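Local coordinates for protein bacterioferritin (Mycobacterium tuberculosis, PDB 3UOI) that probably stores iron, oxidising Fe(2+) with dioxygen at a diiron ferroxidase centre and depositing ferric mineral inside a heme-containing shell of 24 subunits, at residues E15-S19 against V99-L103; I107-R111 against A119-E123; L85-E90 against Q139-D144. Residues are numbered along the deposited sequence.

Overall arrangement
All three contacts lie in the four-helix bundle of the ferritin-like fold and share helix 85-112. Interaction 1 pairs it with helix 7-36 across a buried face, its centre about 9 Å from the centre of the chain. Interactions 2 and 3 pair it with helix 116-146, the former beside the turn that joins these two helices and the latter at the far end of the pair, with centres about 31 Å apart. Interactions 1 and 2 touch, Leu103 CD1 resting 4.1 Å from Leu122 O. The predicted ferroxidase site lies between the ends: side chains of Gln16 and Val99 approach those of Glu20 and Glu129 to about 3 and 4 Å, and the Phe89 side chain is about 7 Å from that of His132.

Interaction 1. Residues E15-S19 against V99-L103; sequences EQLTS and VLNRL
Two helical segments run antiparallel, their axes 170° apart in direction and no closer than 11.0 Å, with Gln16 opposite Val99 (CA to CA 7.4 Å). So wide a gap suits long side chains, and Arg102 bridges it. Glu15 points toward the other helix; its OE2 lies 3.5 Å from Arg102 CD, while Glu15 OE2 and Arg102 NE, at 4.6 Å, are too far apart for a salt bridge. Gln16, with chi1 t and chi2 p, brings its amide into the gap: its OE1 accepts hydrogen bonds from Arg102 NH2 at 2.7 Å and Arg102 NE at 2.8 Å, a bifurcated acceptor at the guanidinium edge. Gln16 OE1 also rests 3.6 Å from Leu103 CD2, and Gln16 NE2 3.4 Å from Val99 CG2. Gln16 NE2 donates to Glu20, a predicted iron ligand, which would carry the polar network to the edge of the ferroxidase site. Ser19, small enough to leave room for the arginine, sets its OG 2.8 Å from Arg102 NH2 and 3.4 Å from Val99 CG2. Arg102 reaches over with chi1 and chi2 t and chi3 p. Within the four-helix bundle, helix 116-146 packs against Val99 and Leu103, and helix 40-66 against Gln16 and Leu17.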
ATOM      1  N   GLU A  15     -21.926  47.528  22.345  1.00 18.88           N
ATOM      2  CA  GLU A  15     -22.790  48.020  21.327  1.00 22.74           C
ATOM      3  C   GLU A  15     -22.664  47.159  20.089  1.00 19.88           C
ATOM      4  O   GLU A  15     -23.611  46.842  19.477  1.00 20.18           O
ATOM      5  CB  GLU A  15     -22.398  49.440  20.962  1.00 22.99           C
ATOM      6  CG  GLU A  15     -23.185  50.491  21.616  1.00 32.81           C
ATOM      7  CD  GLU A  15     -22.829  51.840  21.098  1.00 41.88           C
ATOM      8  OE1 GLU A  15     -22.265  52.608  21.859  1.00 47.62           O
ATOM      9  OE2 GLU A  15     -23.112  52.112  19.928  1.00 47.01           O
ATOM     10  N   GLN A  16     -21.428  46.853  19.730  1.00 23.10           N
ATOM     11  CA  GLN A  16     -21.110  46.061  18.563  1.00 22.14           C
ATOM     12  C   GLN A  16     -21.556  44.649  18.769  1.00 22.51           C
ATOM     13  O   GLN A  16     -22.024  44.024  17.868  1.00 23.65           O
ATOM     14  CB  GLN A  16     -19.675  46.211  18.125  1.00 19.76           C
ATOM     15  CG  GLN A  16     -19.306  45.495  16.874  1.00 17.49           C
ATOM     16  CD  GLN A  16     -20.048  45.948  15.637  1.00 19.61           C
ATOM     17  OE1 GLN A  16     -20.508  47.057  15.530  1.00 19.15           O
ATOM     18  NE2 GLN A  16     -20.186  45.050  14.720  1.00 22.94           N
ATOM     19  N   LEU A  17     -21.404  44.172  19.985  1.00 22.78           N
ATOM     20  CA  LEU A  17     -21.823  42.845  20.319  1.00 21.20           C
ATOM     21  C   LEU A  17     -23.322  42.728  20.113  1.00 21.57           C
ATOM     22  O   LEU A  17     -23.767  41.810  19.525  1.00 22.21           O
ATOM     23  CB  LEU A  17     -21.472  42.526  21.764  1.00 20.00           C
ATOM     24  CG  LEU A  17     -22.105  41.262  22.334  1.00 20.00           C
ATOM     25  CD1 LEU A  17     -21.851  40.065  21.441  1.00 20.00           C
ATOM     26  CD2 LEU A  17     -21.644  40.964  23.691  1.00 20.00           C
ATOM     27  N   THR A  18     -24.075  43.702  20.581  1.00 19.97           N
ATOM     28  CA  THR A  18     -25.514  43.705  20.449  1.00 21.61           C
ATOM     29  C   THR A  18     -25.856  43.655  18.921  1.00 21.09           C
ATOM     30  O   THR A  18     -26.701  42.924  18.469  1.00 17.54           O
ATOM     31  CB  THR A  18     -26.158  44.921  21.182  1.00 22.98           C
ATOM     32  OG1 THR A  18     -26.265  44.671  22.574  1.00 24.22           O
ATOM     33  CG2 THR A  18     -27.510  45.279  20.640  1.00 24.40           C
ATOM     34  N   SER A  19     -25.109  44.417  18.157  1.00 19.77           N
ATOM     35  CA  SER A  19     -25.280  44.447  16.740  1.00 21.27           C
ATOM     36  C   SER A  19     -25.068  43.040  16.110  1.00 20.83           C
ATOM     37  O   SER A  19     -25.831  42.629  15.298  1.00 19.98           O
ATOM     38  CB  SER A  19     -24.273  45.427  16.149  1.00 20.95           C
ATOM     39  OG  SER A  19     -24.472  45.624  14.814  1.00 23.09           O
ATOM     40  N   VAL A  99     -23.266  49.104  11.160  1.00 20.72           N
ATOM     41  CA  VAL A  99     -21.966  48.771  11.744  1.00 21.09           C
ATOM     42  C   VAL A  99     -20.843  49.715  11.283  1.00 23.04           C
ATOM     43  O   VAL A  99     -20.052  50.152  12.056  1.00 18.19           O
ATOM     44  CB  VAL A  99     -21.563  47.300  11.487  1.00 21.38           C
ATOM     45  CG1 VAL A  99     -20.103  47.103  11.728  1.00 21.23           C
ATOM     46  CG2 VAL A  99     -22.300  46.438  12.382  1.00 18.05           C
ATOM     47  N   LEU A 100     -20.817  50.023  10.008  1.00 22.49           N
ATOM     48  CA  LEU A 100     -19.796  50.888   9.529  1.00 25.31           C
ATOM     49  C   LEU A 100     -19.940  52.253  10.191  1.00 26.37           C
ATOM     50  O   LEU A 100     -19.011  52.785  10.661  1.00 28.78           O
ATOM     51  CB  LEU A 100     -19.829  50.968   8.034  1.00 25.82           C
ATOM     52  CG  LEU A 100     -19.482  49.721   7.248  1.00 23.20           C
ATOM     53  CD1 LEU A 100     -19.541  50.064   5.804  1.00 23.93           C
ATOM     54  CD2 LEU A 100     -18.148  49.220   7.597  1.00 18.89           C
ATOM     55  N   ASN A 101     -21.149  52.747  10.304  1.00 27.55           N
ATOM     56  CA  ASN A 101     -21.382  54.012  10.915  1.00 27.42           C
ATOM     57  C   ASN A 101     -20.884  54.040  12.369  1.00 26.50           C
ATOM     58  O   ASN A 101     -20.324  54.995  12.772  1.00 25.10           O
ATOM     59  CB  ASN A 101     -22.850  54.362  10.819  1.00 29.03           C
ATOM     60  CG  ASN A 101     -23.319  54.664   9.372  1.00 32.50           C
ATOM     61  OD1 ASN A 101     -24.487  54.897   9.165  1.00 34.23           O
ATOM     62  ND2 ASN A 101     -22.431  54.654   8.412  1.00 37.14           N
ATOM     63  N   ARG A 102     -21.125  53.005  13.139  1.00 22.87           N
ATOM     64  CA  ARG A 102     -20.585  52.895  14.473  1.00 25.52           C
ATOM     65  C   ARG A 102     -19.072  52.631  14.611  1.00 22.68           C
ATOM     66  O   ARG A 102     -18.451  53.190  15.419  1.00 24.36           O
ATOM     67  CB  ARG A 102     -21.415  51.906  15.335  1.00 24.68           C
ATOM     68  CG  ARG A 102     -20.720  51.457  16.582  1.00 30.08           C
ATOM     69  CD  ARG A 102     -21.495  50.434  17.380  1.00 31.06           C
ATOM     70  NE  ARG A 102     -21.788  49.257  16.614  1.00 31.65           N
ATOM     71  CZ  ARG A 102     -22.889  49.074  15.917  1.00 33.03           C
ATOM     72  NH1 ARG A 102     -23.836  49.975  15.906  1.00 34.54           N
ATOM     73  NH2 ARG A 102     -23.046  48.002  15.239  1.00 24.47           N
ATOM     74  N   LEU A 103     -18.540  51.717  13.841  1.00 21.01           N
ATOM     75  CA  LEU A 103     -17.134  51.362  13.814  1.00 20.60           C
ATOM     76  C   LEU A 103     -16.107  52.383  13.267  1.00 20.13           C
ATOM     77  O   LEU A 103     -14.986  52.383  13.687  1.00 16.47           O
ATOM     78  CB  LEU A 103     -16.923  49.991  13.211  1.00 18.57           C
ATOM     79  CG  LEU A 103     -17.683  48.925  13.973  1.00 20.92           C
ATOM     80  CD1 LEU A 103     -17.199  47.617  13.635  1.00 18.37           C
ATOM     81  CD2 LEU A 103     -17.609  49.160  15.419  1.00 17.50           C
TER

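Interaction 2. Residues I107-R111 against A119-E123; sequences IVMCR and AVLLE
Ala119 CB is at the centre of the apolar part, 3.8 Å from Cys110 CB, 4.2 Å from Ile107 CG2 and 3.7 Å from Arg111 CG. Its lone methyl lets two antiparallel helices come close: the axes approach to 9.2 Å at a crossing angle of -162°, and the CA atoms of Ile107 and Ala119 are 5.0 Å apart. Beside it, Leu122 (m,t) points toward the opposite helix; its CB lies 3.8 Å from Ile107 CG1, and its CD1 4.0 Å from Cys110 SG. Leu12 of helix 7-36 also packs on both Cys110 and Leu122. Farther out, Arg111 extends with chi1 m and chi2 and chi3 t, so that its aliphatic stem passes Ala119 and its NH2 comes to 3.8 Å from Val120 CG2. At the polar edge Glu123 OE2 lies near the guanidinium plane, accepting hydrogen bonds from Arg111 NE and Arg111 NH2, both at 3.2 Å, as a salt bridge. The same carboxylate oxygen pairs with Arg111 of a second subunit, and Arg111 NH1 pairs with Glu123 of a third. This is an antiparallel hairpin of helices 85-112 and 116-146, tight where their connecting turn is near. Its chemistry implies two roles for one contact: alanine and its apolar neighbours hold the hairpin together, while the Arg111-Glu123 charges link it to other subunits of the 24-subunit shell and probably offset the close approach of like-charged arginines there.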
ATOM      1  N   ILE A 107     -13.178  52.983  16.072  1.00 19.11           N
ATOM      2  CA  ILE A 107     -11.790  52.589  15.973  1.00 17.84           C
ATOM      3  C   ILE A 107     -10.856  53.793  16.304  1.00 19.58           C
ATOM      4  O   ILE A 107      -9.904  53.686  17.021  1.00 19.43           O
ATOM      5  CB  ILE A 107     -11.486  52.036  14.555  1.00 12.66           C
ATOM      6  CG1 ILE A 107     -12.276  50.742  14.267  1.00 17.38           C
ATOM      7  CG2 ILE A 107     -10.077  51.865  14.364  1.00 16.35           C
ATOM      8  CD1 ILE A 107     -12.549  50.447  12.838  1.00 14.87           C
ATOM      9  N   VAL A 108     -11.184  54.942  15.774  1.00 20.31           N
ATOM     10  CA  VAL A 108     -10.376  56.079  16.084  1.00 20.77           C
ATOM     11  C   VAL A 108     -10.432  56.317  17.572  1.00 20.80           C
ATOM     12  O   VAL A 108      -9.435  56.538  18.181  1.00 21.27           O
ATOM     13  CB  VAL A 108     -10.792  57.305  15.345  1.00 21.12           C
ATOM     14  CG1 VAL A 108     -10.089  58.490  15.912  1.00 23.45           C
ATOM     15  CG2 VAL A 108     -10.450  57.152  13.944  1.00 20.67           C
ATOM     16  N   MET A 109     -11.611  56.208  18.153  1.00 21.81           N
ATOM     17  CA  MET A 109     -11.677  56.422  19.583  1.00 20.29           C
ATOM     18  C   MET A 109     -10.827  55.409  20.344  1.00 20.51           C
ATOM     19  O   MET A 109     -10.080  55.770  21.188  1.00 17.81           O
ATOM     20  CB  MET A 109     -13.081  56.406  20.089  1.00 18.87           C
ATOM     21  CG  MET A 109     -13.160  56.564  21.559  1.00 28.30           C
ATOM     22  SD  MET A 109     -13.082  55.077  22.511  1.00 33.90           S
ATOM     23  CE  MET A 109     -14.587  54.359  22.051  1.00 31.89           C
ATOM     24  N   CYS A 110     -10.904  54.144  19.962  1.00 20.94           N
ATOM     25  CA  CYS A 110     -10.136  53.118  20.605  1.00 22.07           C
ATOM     26  C   CYS A 110      -8.666  53.410  20.557  1.00 20.87           C
ATOM     27  O   CYS A 110      -8.024  53.223  21.526  1.00 21.23           O
ATOM     28  CB  CYS A 110     -10.372  51.772  19.958  1.00 21.24           C
ATOM     29  SG  CYS A 110     -11.879  51.082  20.345  1.00 25.65           S
ATOM     30  N   ARG A 111      -8.165  53.863  19.420  1.00 19.70           N
ATOM     31  CA  ARG A 111      -6.756  54.211  19.284  1.00 19.57           C
ATOM     32  C   ARG A 111      -6.349  55.454  20.116  1.00 20.87           C
ATOM     33  O   ARG A 111      -5.314  55.528  20.679  1.00 20.54           O
ATOM     34  CB  ARG A 111      -6.316  54.252  17.841  1.00 17.90           C
ATOM     35  CG  ARG A 111      -6.357  52.924  17.193  1.00 14.75           C
ATOM     36  CD  ARG A 111      -5.929  52.949  15.759  1.00 12.11           C
ATOM     37  NE  ARG A 111      -5.738  51.613  15.249  1.00 18.85           N
ATOM     38  CZ  ARG A 111      -4.616  50.931  15.351  1.00 23.82           C
ATOM     39  NH1 ARG A 111      -3.565  51.462  15.898  1.00 23.93           N
ATOM     40  NH2 ARG A 111      -4.546  49.726  14.890  1.00 20.71           N
ATOM     41  N   ALA A 119      -9.052  48.022  18.891  1.00 17.81           N
ATOM     42  CA  ALA A 119      -9.196  48.693  17.633  1.00 19.42           C
ATOM     43  C   ALA A 119      -8.951  47.646  16.546  1.00 18.37           C
ATOM     44  O   ALA A 119      -9.617  47.654  15.572  1.00 16.76           O
ATOM     45  CB  ALA A 119      -8.259  49.798  17.498  1.00 16.61           C
ATOM     46  N   VAL A 120      -7.977  46.776  16.762  1.00 17.04           N
ATOM     47  CA  VAL A 120      -7.615  45.782  15.773  1.00 16.49           C
ATOM     48  C   VAL A 120      -8.730  44.794  15.509  1.00 16.34           C
ATOM     49  O   VAL A 120      -9.078  44.521  14.406  1.00 17.20           O
ATOM     50  CB  VAL A 120      -6.240  45.117  16.016  1.00 15.52           C
ATOM     51  CG1 VAL A 120      -6.006  43.991  15.071  1.00 14.03           C
ATOM     52  CG2 VAL A 120      -5.169  46.109  15.814  1.00 13.36           C
ATOM     53  N   LEU A 121      -9.368  44.365  16.553  1.00 14.91           N
ATOM     54  CA  LEU A 121     -10.503  43.530  16.369  1.00 18.72           C
ATOM     55  C   LEU A 121     -11.622  44.249  15.560  1.00 19.17           C
ATOM     56  O   LEU A 121     -12.217  43.685  14.713  1.00 15.83           O
ATOM     57  CB  LEU A 121     -11.009  43.093  17.718  1.00 19.07           C
ATOM     58  CG  LEU A 121     -12.379  42.456  17.778  1.00 23.57           C
ATOM     59  CD1 LEU A 121     -12.414  41.237  16.996  1.00 26.94           C
ATOM     60  CD2 LEU A 121     -12.776  42.212  19.137  1.00 23.50           C
ATOM     61  N   LEU A 122     -11.868  45.505  15.860  1.00 17.66           N
ATOM     62  CA  LEU A 122     -12.896  46.248  15.195  1.00 16.60           C
ATOM     63  C   LEU A 122     -12.517  46.462  13.751  1.00 18.24           C
ATOM     64  O   LEU A 122     -13.343  46.504  12.900  1.00 20.81           O
ATOM     65  CB  LEU A 122     -13.225  47.488  15.959  1.00 16.84           C
ATOM     66  CG  LEU A 122     -13.666  47.171  17.384  1.00 20.30           C
ATOM     67  CD1 LEU A 122     -13.884  48.340  18.210  1.00 17.99           C
ATOM     68  CD2 LEU A 122     -14.871  46.309  17.416  1.00 18.64           C
ATOM     69  N   GLU A 123     -11.230  46.595  13.521  1.00 18.95           N
ATOM     70  CA  GLU A 123     -10.677  46.799  12.212  1.00 19.66           C
ATOM     71  C   GLU A 123     -10.977  45.611  11.292  1.00 20.14           C
ATOM     72  O   GLU A 123     -11.371  45.766  10.150  1.00 17.51           O
ATOM     73  CB  GLU A 123      -9.182  47.069  12.287  1.00 20.44           C
ATOM     74  CG  GLU A 123      -8.823  48.527  12.347  1.00 20.99           C
ATOM     75  CD  GLU A 123      -7.353  48.796  12.517  1.00 29.00           C
ATOM     76  OE1 GLU A 123      -6.548  47.915  12.269  1.00 28.63           O
ATOM     77  OE2 GLU A 123      -7.026  49.886  12.934  1.00 26.43           O
TER

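Interaction 3. Residues L85-E90 against Q139-D144; sequences LREQFE and QLELMD
Side chains interleave where the start of helix 85-112 meets the later turns of helix 116-146, two antiparallel helices crossing at -154° with axes 10.6 Å apart and Arg86 opposite Leu140 (CA to CA 6.9 Å). Met143 projects toward the first helix, its flexible, unbranched thioether (chi2 and chi3 t) reaching between Leu85, Arg86 and Phe89: Met143 CE lies 4.0 Å from Leu85 CB, 3.7 Å from Arg86 N and 4.3 Å from Phe89 CE2. One turn earlier, Leu140 fills the hollow bounded by Arg86, Phe89 and Glu90; its CD2 is 3.8 Å from Arg86 CG, and its CD1 is 4.1 Å from Phe89 CB and 4.3 Å from Glu90 CG. Phe89 (chi1 m) is the answering bump. Its flat ring takes Gln139 CB over one face in a CH-pi contact, 4.0 Å from the centroid, and meets Met143 CE and Leu140 CD2 at its edge. On the outer side Arg86, with chi1 and chi2 t and chi3 m, lays a guanidinium face by Met143 SD and uses its NH2 to donate to Asp144 OD1 at 3.0 Å, a salt bridge at the solvent-facing side of the apolar packing. The contact lies toward one end of the four-helix bundle: helix 40-66 brings Leu42 against Leu85 and Phe89, helix 7-36 adds Gln34 on Leu85, and the short helix 148-153 lays Tyr151 on Phe89 and Met143.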
ATOM      1  N   LEU A  85     -36.640  38.316  -1.628  1.00 24.82           N
ATOM      2  CA  LEU A  85     -35.202  38.226  -1.648  1.00 25.58           C
ATOM      3  C   LEU A  85     -34.646  39.641  -1.648  1.00 25.75           C
ATOM      4  O   LEU A  85     -33.775  39.940  -0.872  1.00 24.14           O
ATOM      5  CB  LEU A  85     -34.667  37.451  -2.850  1.00 26.11           C
ATOM      6  CG  LEU A  85     -34.748  35.925  -2.939  1.00 26.76           C
ATOM      7  CD1 LEU A  85     -33.760  35.351  -3.920  1.00 26.82           C
ATOM      8  CD2 LEU A  85     -34.625  35.267  -1.610  1.00 24.16           C
ATOM      9  N   ARG A  86     -35.229  40.502  -2.476  1.00 24.26           N
ATOM     10  CA  ARG A  86     -34.802  41.884  -2.591  1.00 25.83           C
ATOM     11  C   ARG A  86     -34.939  42.641  -1.286  1.00 23.33           C
ATOM     12  O   ARG A  86     -34.028  43.243  -0.895  1.00 24.17           O
ATOM     13  CB  ARG A  86     -35.561  42.607  -3.699  1.00 26.11           C
ATOM     14  CG  ARG A  86     -35.283  44.085  -3.806  1.00 27.73           C
ATOM     15  CD  ARG A  86     -36.088  44.725  -4.839  1.00 27.54           C
ATOM     16  NE  ARG A  86     -35.637  44.420  -6.162  1.00 26.72           N
ATOM     17  CZ  ARG A  86     -34.650  45.031  -6.801  1.00 28.81           C
ATOM     18  NH1 ARG A  86     -33.964  45.986  -6.262  1.00 24.37           N
ATOM     19  NH2 ARG A  86     -34.344  44.649  -7.998  1.00 30.51           N
ATOM     20  N   GLU A  87     -36.045  42.539  -0.584  1.00 22.93           N
ATOM     21  CA  GLU A  87     -36.125  43.172   0.719  1.00 23.77           C
ATOM     22  C   GLU A  87     -35.091  42.577   1.680  1.00 21.36           C
ATOM     23  O   GLU A  87     -34.611  43.257   2.487  1.00 19.30           O
ATOM     24  CB  GLU A  87     -37.490  43.076   1.379  1.00 24.47           C
ATOM     25  CG  GLU A  87     -38.640  43.498   0.607  1.00 30.27           C
ATOM     26  CD  GLU A  87     -39.940  43.267   1.335  1.00 35.06           C
ATOM     27  OE1 GLU A  87     -39.931  42.901   2.488  1.00 34.55           O
ATOM     28  OE2 GLU A  87     -40.985  43.461   0.730  1.00 40.46           O
ATOM     29  N   GLN A  88     -34.840  41.277   1.592  1.00 20.86           N
ATOM     30  CA  GLN A  88     -33.886  40.585   2.483  1.00 19.78           C
ATOM     31  C   GLN A  88     -32.445  41.069   2.367  1.00 21.24           C
ATOM     32  O   GLN A  88     -31.838  41.403   3.329  1.00 22.89           O
ATOM     33  CB  GLN A  88     -33.980  39.073   2.324  1.00 18.88           C
ATOM     34  CG  GLN A  88     -35.049  38.504   3.125  1.00 12.23           C
ATOM     35  CD  GLN A  88     -35.306  37.042   2.906  1.00 20.09           C
ATOM     36  OE1 GLN A  88     -34.649  36.397   2.143  1.00 28.14           O
ATOM     37  NE2 GLN A  88     -36.233  36.528   3.616  1.00 20.91           N
ATOM     38  N   PHE A  89     -31.966  41.196   1.152  1.00 23.76           N
ATOM     39  CA  PHE A  89     -30.688  41.805   0.893  1.00 24.75           C
ATOM     40  C   PHE A  89     -30.668  43.245   1.403  1.00 24.19           C
ATOM     41  O   PHE A  89     -29.678  43.684   1.880  1.00 24.84           O
ATOM     42  CB  PHE A  89     -30.374  41.842  -0.585  1.00 23.55           C
ATOM     43  CG  PHE A  89     -30.194  40.534  -1.209  1.00 26.03           C
ATOM     44  CD1 PHE A  89     -29.476  39.560  -0.609  1.00 28.08           C
ATOM     45  CD2 PHE A  89     -30.720  40.278  -2.460  1.00 28.94           C
ATOM     46  CE1 PHE A  89     -29.326  38.355  -1.226  1.00 26.41           C
ATOM     47  CE2 PHE A  89     -30.557  39.090  -3.050  1.00 19.54           C
ATOM     48  CZ  PHE A  89     -29.875  38.130  -2.428  1.00 23.26           C
ATOM     49  N   GLU A  90     -31.764  43.962   1.247  1.00 24.80           N
ATOM     50  CA  GLU A  90     -31.874  45.340   1.698  1.00 26.05           C
ATOM     51  C   GLU A  90     -31.808  45.542   3.186  1.00 25.24           C
ATOM     52  O   GLU A  90     -31.235  46.466   3.676  1.00 23.48           O
ATOM     53  CB  GLU A  90     -33.070  46.028   1.109  1.00 26.68           C
ATOM     54  CG  GLU A  90     -32.649  46.925   0.056  1.00 33.95           C
ATOM     55  CD  GLU A  90     -33.773  47.509  -0.689  1.00 43.14           C
ATOM     56  OE1 GLU A  90     -34.912  47.101  -0.425  1.00 45.29           O
ATOM     57  OE2 GLU A  90     -33.493  48.355  -1.551  1.00 42.18           O
ATOM     58  N   GLN A 139     -25.630  41.796  -5.497  1.00 20.04           N
ATOM     59  CA  GLN A 139     -26.828  41.018  -5.729  1.00 23.08           C
ATOM     60  C   GLN A 139     -27.989  41.910  -6.197  1.00 21.90           C
ATOM     61  O   GLN A 139     -28.685  41.609  -7.102  1.00 22.85           O
ATOM     62  CB  GLN A 139     -27.238  40.148  -4.519  1.00 22.02           C
ATOM     63  CG  GLN A 139     -26.187  39.240  -3.924  1.00 24.31           C
ATOM     64  CD  GLN A 139     -25.324  38.564  -4.937  1.00 25.29           C
ATOM     65  OE1 GLN A 139     -25.738  37.631  -5.552  1.00 32.98           O
ATOM     66  NE2 GLN A 139     -24.141  39.036  -5.111  1.00 22.34           N
ATOM     67  N   LEU A 140     -28.170  43.038  -5.578  1.00 23.94           N
ATOM     68  CA  LEU A 140     -29.210  43.911  -6.053  1.00 24.55           C
ATOM     69  C   LEU A 140     -28.927  44.396  -7.480  1.00 23.03           C
ATOM     70  O   LEU A 140     -29.822  44.489  -8.244  1.00 24.97           O
ATOM     71  CB  LEU A 140     -29.534  44.991  -5.074  1.00 23.18           C
ATOM     72  CG  LEU A 140     -30.065  44.427  -3.772  1.00 23.81           C
ATOM     73  CD1 LEU A 140     -29.706  45.292  -2.643  1.00 28.56           C
ATOM     74  CD2 LEU A 140     -31.485  44.347  -3.866  1.00 29.05           C
ATOM     75  N   GLU A 141     -27.660  44.637  -7.807  1.00 25.37           N
ATOM     76  CA  GLU A 141     -27.251  45.092  -9.140  1.00 25.97           C
ATOM     77  C   GLU A 141     -27.627  44.069 -10.182  1.00 24.40           C
ATOM     78  O   GLU A 141     -28.136  44.394 -11.220  1.00 24.37           O
ATOM     79  CB  GLU A 141     -25.724  45.302  -9.253  1.00 27.01           C
ATOM     80  CG  GLU A 141     -25.015  46.207  -8.218  1.00 32.50           C
ATOM     81  CD  GLU A 141     -23.471  46.447  -8.457  1.00 35.80           C
ATOM     82  OE1 GLU A 141     -22.730  45.614  -8.990  1.00 31.74           O
ATOM     83  OE2 GLU A 141     -23.010  47.493  -8.038  1.00 38.53           O
ATOM     84  N   LEU A 142     -27.333  42.824  -9.868  1.00 22.74           N
ATOM     85  CA  LEU A 142     -27.615  41.682 -10.706  1.00 21.90           C
ATOM     86  C   LEU A 142     -29.084  41.465 -10.919  1.00 22.79           C
ATOM     87  O   LEU A 142     -29.498  41.111 -11.979  1.00 21.43           O
ATOM     88  CB  LEU A 142     -26.975  40.442 -10.163  1.00 21.88           C
ATOM     89  CG  LEU A 142     -25.517  40.252 -10.447  1.00 20.13           C
ATOM     90  CD1 LEU A 142     -25.001  39.020  -9.737  1.00 25.74           C
ATOM     91  CD2 LEU A 142     -25.320  40.130 -11.893  1.00 28.48           C
ATOM     92  N   MET A 143     -29.865  41.733  -9.897  1.00 22.24           N
ATOM     93  CA  MET A 143     -31.261  41.556  -9.975  1.00 25.24           C
ATOM     94  C   MET A 143     -31.873  42.390 -11.079  1.00 27.87           C
ATOM     95  O   MET A 143     -32.678  41.906 -11.828  1.00 27.28           O
ATOM     96  CB  MET A 143     -31.871  41.974  -8.672  1.00 26.11           C
ATOM     97  CG  MET A 143     -32.044  40.893  -7.723  1.00 26.62           C
ATOM     98  SD  MET A 143     -33.045  41.399  -6.381  1.00 30.20           S
ATOM     99  CE  MET A 143     -33.794  39.932  -5.802  1.00 25.06           C
ATOM    100  N   ASP A 144     -31.463  43.651 -11.162  1.00 29.38           N
ATOM    101  CA  ASP A 144     -31.812  44.519 -12.253  1.00 30.52           C
ATOM    102  C   ASP A 144     -31.205  44.122 -13.588  1.00 30.80           C
ATOM    103  O   ASP A 144     -31.862  44.115 -14.558  1.00 31.67           O
ATOM    104  CB  ASP A 144     -31.436  45.939 -11.939  1.00 32.09           C
ATOM    105  CG  ASP A 144     -32.137  46.466 -10.745  1.00 30.73           C
ATOM    106  OD1 ASP A 144     -33.191  45.962 -10.421  1.00 39.15           O
ATOM    107  OD2 ASP A 144     -31.634  47.381 -10.147  1.00 33.08           O
TER